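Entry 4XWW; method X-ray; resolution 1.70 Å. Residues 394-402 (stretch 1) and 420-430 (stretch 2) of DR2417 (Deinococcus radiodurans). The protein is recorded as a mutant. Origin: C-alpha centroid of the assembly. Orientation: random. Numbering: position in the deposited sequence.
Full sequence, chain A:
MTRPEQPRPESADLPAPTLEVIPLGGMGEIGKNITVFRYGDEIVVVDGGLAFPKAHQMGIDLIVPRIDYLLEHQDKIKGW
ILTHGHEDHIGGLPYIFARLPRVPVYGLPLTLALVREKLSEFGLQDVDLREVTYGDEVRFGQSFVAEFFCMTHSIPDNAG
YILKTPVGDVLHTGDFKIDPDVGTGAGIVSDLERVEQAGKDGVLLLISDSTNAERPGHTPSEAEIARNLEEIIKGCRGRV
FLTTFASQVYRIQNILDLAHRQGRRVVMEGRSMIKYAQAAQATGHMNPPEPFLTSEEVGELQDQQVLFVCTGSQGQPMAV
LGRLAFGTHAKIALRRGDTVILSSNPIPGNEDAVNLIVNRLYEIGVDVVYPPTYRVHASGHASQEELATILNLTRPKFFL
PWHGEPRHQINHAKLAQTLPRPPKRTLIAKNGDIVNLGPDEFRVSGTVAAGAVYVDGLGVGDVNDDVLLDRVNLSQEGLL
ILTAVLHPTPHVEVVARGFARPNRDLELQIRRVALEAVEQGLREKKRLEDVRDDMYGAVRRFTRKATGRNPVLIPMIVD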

# COMPACT_ATOMS: atom_id res chain seq x y z
N THR A 394 -16.79 25.63 -20.59
CA THR A 394 -17.84 24.85 -21.24
C THR A 394 -19.24 25.20 -20.76
O THR A 394 -20.22 25.02 -21.52
CB THR A 394 -17.62 23.34 -21.08
OG1 THR A 394 -17.43 23.04 -19.70
CG2 THR A 394 -16.41 22.90 -21.88
N ARG A 395 -19.36 25.69 -19.53
CA ARG A 395 -20.67 26.09 -19.00
C ARG A 395 -21.75 25.03 -19.26
O ARG A 395 -22.80 25.34 -19.83
CB ARG A 395 -21.11 27.43 -19.61
CG ARG A 395 -20.47 28.64 -18.95
CD ARG A 395 -19.95 29.64 -19.99
NE ARG A 395 -20.98 30.07 -20.94
CZ ARG A 395 -20.71 30.50 -22.17
NH1 ARG A 395 -19.45 30.55 -22.59
NH2 ARG A 395 -21.69 30.88 -22.98
N PRO A 396 -21.50 23.77 -18.86
CA PRO A 396 -22.37 22.68 -19.29
C PRO A 396 -23.70 22.66 -18.55
O PRO A 396 -23.78 23.05 -17.38
CB PRO A 396 -21.55 21.44 -18.96
CG PRO A 396 -20.85 21.83 -17.71
CD PRO A 396 -20.47 23.29 -17.91
N LYS A 397 -24.74 22.19 -19.21
CA LYS A 397 -26.02 22.04 -18.53
C LYS A 397 -25.93 20.87 -17.57
O LYS A 397 -26.40 20.96 -16.43
CB LYS A 397 -27.15 21.83 -19.53
CG LYS A 397 -28.54 21.77 -18.88
CD LYS A 397 -29.65 21.93 -19.93
CE LYS A 397 -31.03 22.04 -19.26
NZ LYS A 397 -32.17 22.02 -20.23
N PHE A 398 -25.32 19.77 -18.00
CA PHE A 398 -25.25 18.57 -17.18
C PHE A 398 -23.81 18.10 -17.04
O PHE A 398 -22.98 18.39 -17.90
CB PHE A 398 -26.14 17.49 -17.79
CG PHE A 398 -27.60 17.88 -17.84
CD1 PHE A 398 -28.26 18.25 -16.68
CD2 PHE A 398 -28.31 17.88 -19.04
CE1 PHE A 398 -29.60 18.61 -16.72
CE2 PHE A 398 -29.65 18.24 -19.09
CZ PHE A 398 -30.30 18.61 -17.92
N PHE A 399 -23.48 17.39 -15.96
CA PHE A 399 -22.09 17.08 -15.69
C PHE A 399 -21.92 15.66 -15.15
O PHE A 399 -22.61 15.25 -14.21
CB PHE A 399 -21.54 18.14 -14.73
CG PHE A 399 -20.11 17.92 -14.30
CD1 PHE A 399 -19.14 17.50 -15.19
CD2 PHE A 399 -19.74 18.20 -13.00
CE1 PHE A 399 -17.82 17.32 -14.77
CE2 PHE A 399 -18.43 18.04 -12.57
CZ PHE A 399 -17.47 17.59 -13.46
N LEU A 400 -21.01 14.90 -15.78
CA LEU A 400 -20.63 13.56 -15.35
C LEU A 400 -19.16 13.50 -15.01
O LEU A 400 -18.32 13.26 -15.89
CB LEU A 400 -20.91 12.52 -16.44
CG LEU A 400 -22.29 11.91 -16.64
CD1 LEU A 400 -22.23 10.89 -17.78
CD2 LEU A 400 -22.76 11.24 -15.36
N PRO A 401 -18.82 13.70 -13.74
CA PRO A 401 -17.41 13.53 -13.35
C PRO A 401 -17.00 12.07 -13.52
O PRO A 401 -17.73 11.16 -13.11
CB PRO A 401 -17.39 13.98 -11.89
CG PRO A 401 -18.84 13.91 -11.44
CD PRO A 401 -19.64 14.25 -12.65
N TRP A 402 -15.83 11.86 -14.11
CA TRP A 402 -15.45 10.57 -14.69
C TRP A 402 -13.97 10.27 -14.35
O TRP A 402 -13.29 11.14 -13.82
CB TRP A 402 -15.75 10.62 -16.21
CG TRP A 402 -14.98 9.67 -17.06
CD1 TRP A 402 -15.30 8.37 -17.34
CD2 TRP A 402 -13.77 9.95 -17.77
NE1 TRP A 402 -14.35 7.82 -18.15
CE2 TRP A 402 -13.39 8.76 -18.42
CE3 TRP A 402 -12.96 11.09 -17.91
CZ2 TRP A 402 -12.24 8.68 -19.22
CZ3 TRP A 402 -11.80 11.00 -18.68
CH2 TRP A 402 -11.46 9.79 -19.32
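Stretch 2, residues 420-430: PRPPKRTLIAK

Stretch 2 lies beside stretch 1 as a parallel neighbour, and its apolar centre gathers around P423 and T426. The CA-to-CB bond of P423 points toward stretch 1, and its CG lies 3.6 Å from F399 CB and 4.4 Å from P396 CG. T426, three residues on in the same stretch, reaches the same phenylalanine: with chi1 at -59°, its CG2 lies 3.5 Å from F399 CD2 and 3.6 Å from P401 CD. Farther along, L400 CD2 packs 4.0 Å from L427 CB and 3.9 Å from A429 CB, while P401 CG meets I428 CD1 at 3.9 Å.

The direction follows from the register: F398 pairs with R425 (CA to CA 5.3 Å) and F399 with T426 (CA to CA 4.6 Å), both as parallel bridges. Extended backbone, with phi/psi -141/129 at F399 and -122/133 at T426, puts F399 and T426 on one face of the sheet and F398 and R425 on the other. F399 anchors the pairing through both its backbone groups: its N donates to R425 O at 3.1 Å (138°), and its O accepts from L427 N at 3.1 Å (155°). At the start of the pairing, K424 N donates to K397 O at 2.8 Å, but the 124° angle makes this bond weak. Both K397 (-72/-43) and K424 (-55/-45) depart from extended conformation just before the strands. Past the strand of stretch 2, one water continues the link, donating to P401 O at 2.7 Å and L427 O at 2.9 Å and accepting from A429 N at 2.8 Å.

Nearer the polar edge, F398 CE1 lies over one face of the R425 guanidinium, and the aliphatic lysine chains touch, K397 CE to K424 CD, at 3.9 Å. At the polar edge R395 NE sits 3.4 Å from R421 NH2, over one face of the R421 guanidinium; two like-charged donors meet there without a hydrogen bond.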

# COMPACT_ATOMS: atom_id res chain seq x y z
N PRO A 420 -18.97 30.12 -10.88
CA PRO A 420 -20.05 31.10 -11.15
C PRO A 420 -21.31 30.51 -11.80
O PRO A 420 -22.39 31.02 -11.54
CB PRO A 420 -19.38 32.10 -12.09
CG PRO A 420 -17.94 32.04 -11.73
CD PRO A 420 -17.66 30.61 -11.37
N ARG A 421 -21.18 29.46 -12.61
CA ARG A 421 -22.35 28.88 -13.29
C ARG A 421 -22.34 27.37 -13.20
O ARG A 421 -22.02 26.69 -14.17
CB ARG A 421 -22.40 29.30 -14.75
CG ARG A 421 -22.49 30.81 -14.96
CD ARG A 421 -23.30 31.13 -16.20
NE ARG A 421 -22.57 31.98 -17.13
CZ ARG A 421 -22.78 31.97 -18.45
NH1 ARG A 421 -23.68 31.15 -18.97
NH2 ARG A 421 -22.08 32.77 -19.24
N PRO A 422 -22.70 26.84 -12.02
CA PRO A 422 -22.71 25.39 -11.80
C PRO A 422 -23.65 24.71 -12.78
O PRO A 422 -24.59 25.34 -13.25
CB PRO A 422 -23.22 25.25 -10.36
CG PRO A 422 -23.04 26.60 -9.76
CD PRO A 422 -23.22 27.57 -10.86
N PRO A 423 -23.39 23.43 -13.09
CA PRO A 423 -24.32 22.69 -13.95
C PRO A 423 -25.69 22.61 -13.32
O PRO A 423 -25.80 22.63 -12.09
CB PRO A 423 -23.69 21.30 -14.05
CG PRO A 423 -22.29 21.46 -13.58
CD PRO A 423 -22.29 22.59 -12.60
N LYS A 424 -26.72 22.52 -14.15
CA LYS A 424 -28.07 22.33 -13.65
C LYS A 424 -28.16 21.10 -12.76
O LYS A 424 -28.78 21.13 -11.69
CB LYS A 424 -29.05 22.20 -14.81
CG LYS A 424 -30.46 21.91 -14.34
CD LYS A 424 -31.47 22.23 -15.41
CE LYS A 424 -32.88 22.09 -14.84
NZ LYS A 424 -33.93 22.30 -15.86
N ARG A 425 -27.54 20.01 -13.21
CA ARG A 425 -27.49 18.79 -12.42
C ARG A 425 -26.20 18.02 -12.68
O ARG A 425 -25.70 17.98 -13.81
CB ARG A 425 -28.71 17.89 -12.70
CG ARG A 425 -28.79 16.69 -11.75
CD ARG A 425 -30.20 16.08 -11.67
NE ARG A 425 -30.85 16.01 -12.97
CZ ARG A 425 -31.86 16.79 -13.34
NH1 ARG A 425 -32.35 17.69 -12.49
NH2 ARG A 425 -32.40 16.67 -14.54
N THR A 426 -25.66 17.43 -11.63
CA THR A 426 -24.46 16.61 -11.73
C THR A 426 -24.79 15.23 -11.21
O THR A 426 -25.40 15.10 -10.15
CB THR A 426 -23.29 17.21 -10.94
OG1 THR A 426 -23.01 18.53 -11.43
CG2 THR A 426 -22.05 16.34 -11.08
N LEU A 427 -24.41 14.19 -11.95
CA LEU A 427 -24.62 12.82 -11.47
C LEU A 427 -23.30 12.12 -11.22
O LEU A 427 -22.31 12.38 -11.90
CB LEU A 427 -25.43 12.01 -12.47
CG LEU A 427 -26.85 12.48 -12.67
CD1 LEU A 427 -27.50 11.66 -13.77
CD2 LEU A 427 -27.65 12.40 -11.36
N ILE A 428 -23.30 11.23 -10.23
CA ILE A 428 -22.13 10.40 -9.94
C ILE A 428 -22.41 9.02 -10.53
O ILE A 428 -23.12 8.21 -9.92
CB ILE A 428 -21.82 10.30 -8.41
CG1 ILE A 428 -21.72 11.68 -7.74
CG2 ILE A 428 -20.53 9.51 -8.20
CD1 ILE A 428 -20.59 12.55 -8.24
N ALA A 429 -21.90 8.75 -11.73
CA ALA A 429 -22.24 7.50 -12.39
C ALA A 429 -21.40 6.33 -11.87
O ALA A 429 -20.27 6.50 -11.37
CB ALA A 429 -22.10 7.63 -13.92
N LYS A 430 -22.01 5.15 -11.96
CA LYS A 430 -21.38 3.86 -11.68
C LYS A 430 -21.30 3.10 -12.98
O LYS A 430 -22.13 3.32 -13.86
CB LYS A 430 -22.19 3.05 -10.67
CG LYS A 430 -22.37 3.72 -9.32
CD LYS A 430 -23.16 2.80 -8.40
CE LYS A 430 -23.94 3.59 -7.36
NZ LYS A 430 -25.12 4.28 -7.95
O HOH W 1 -20.35 10.68 -13.12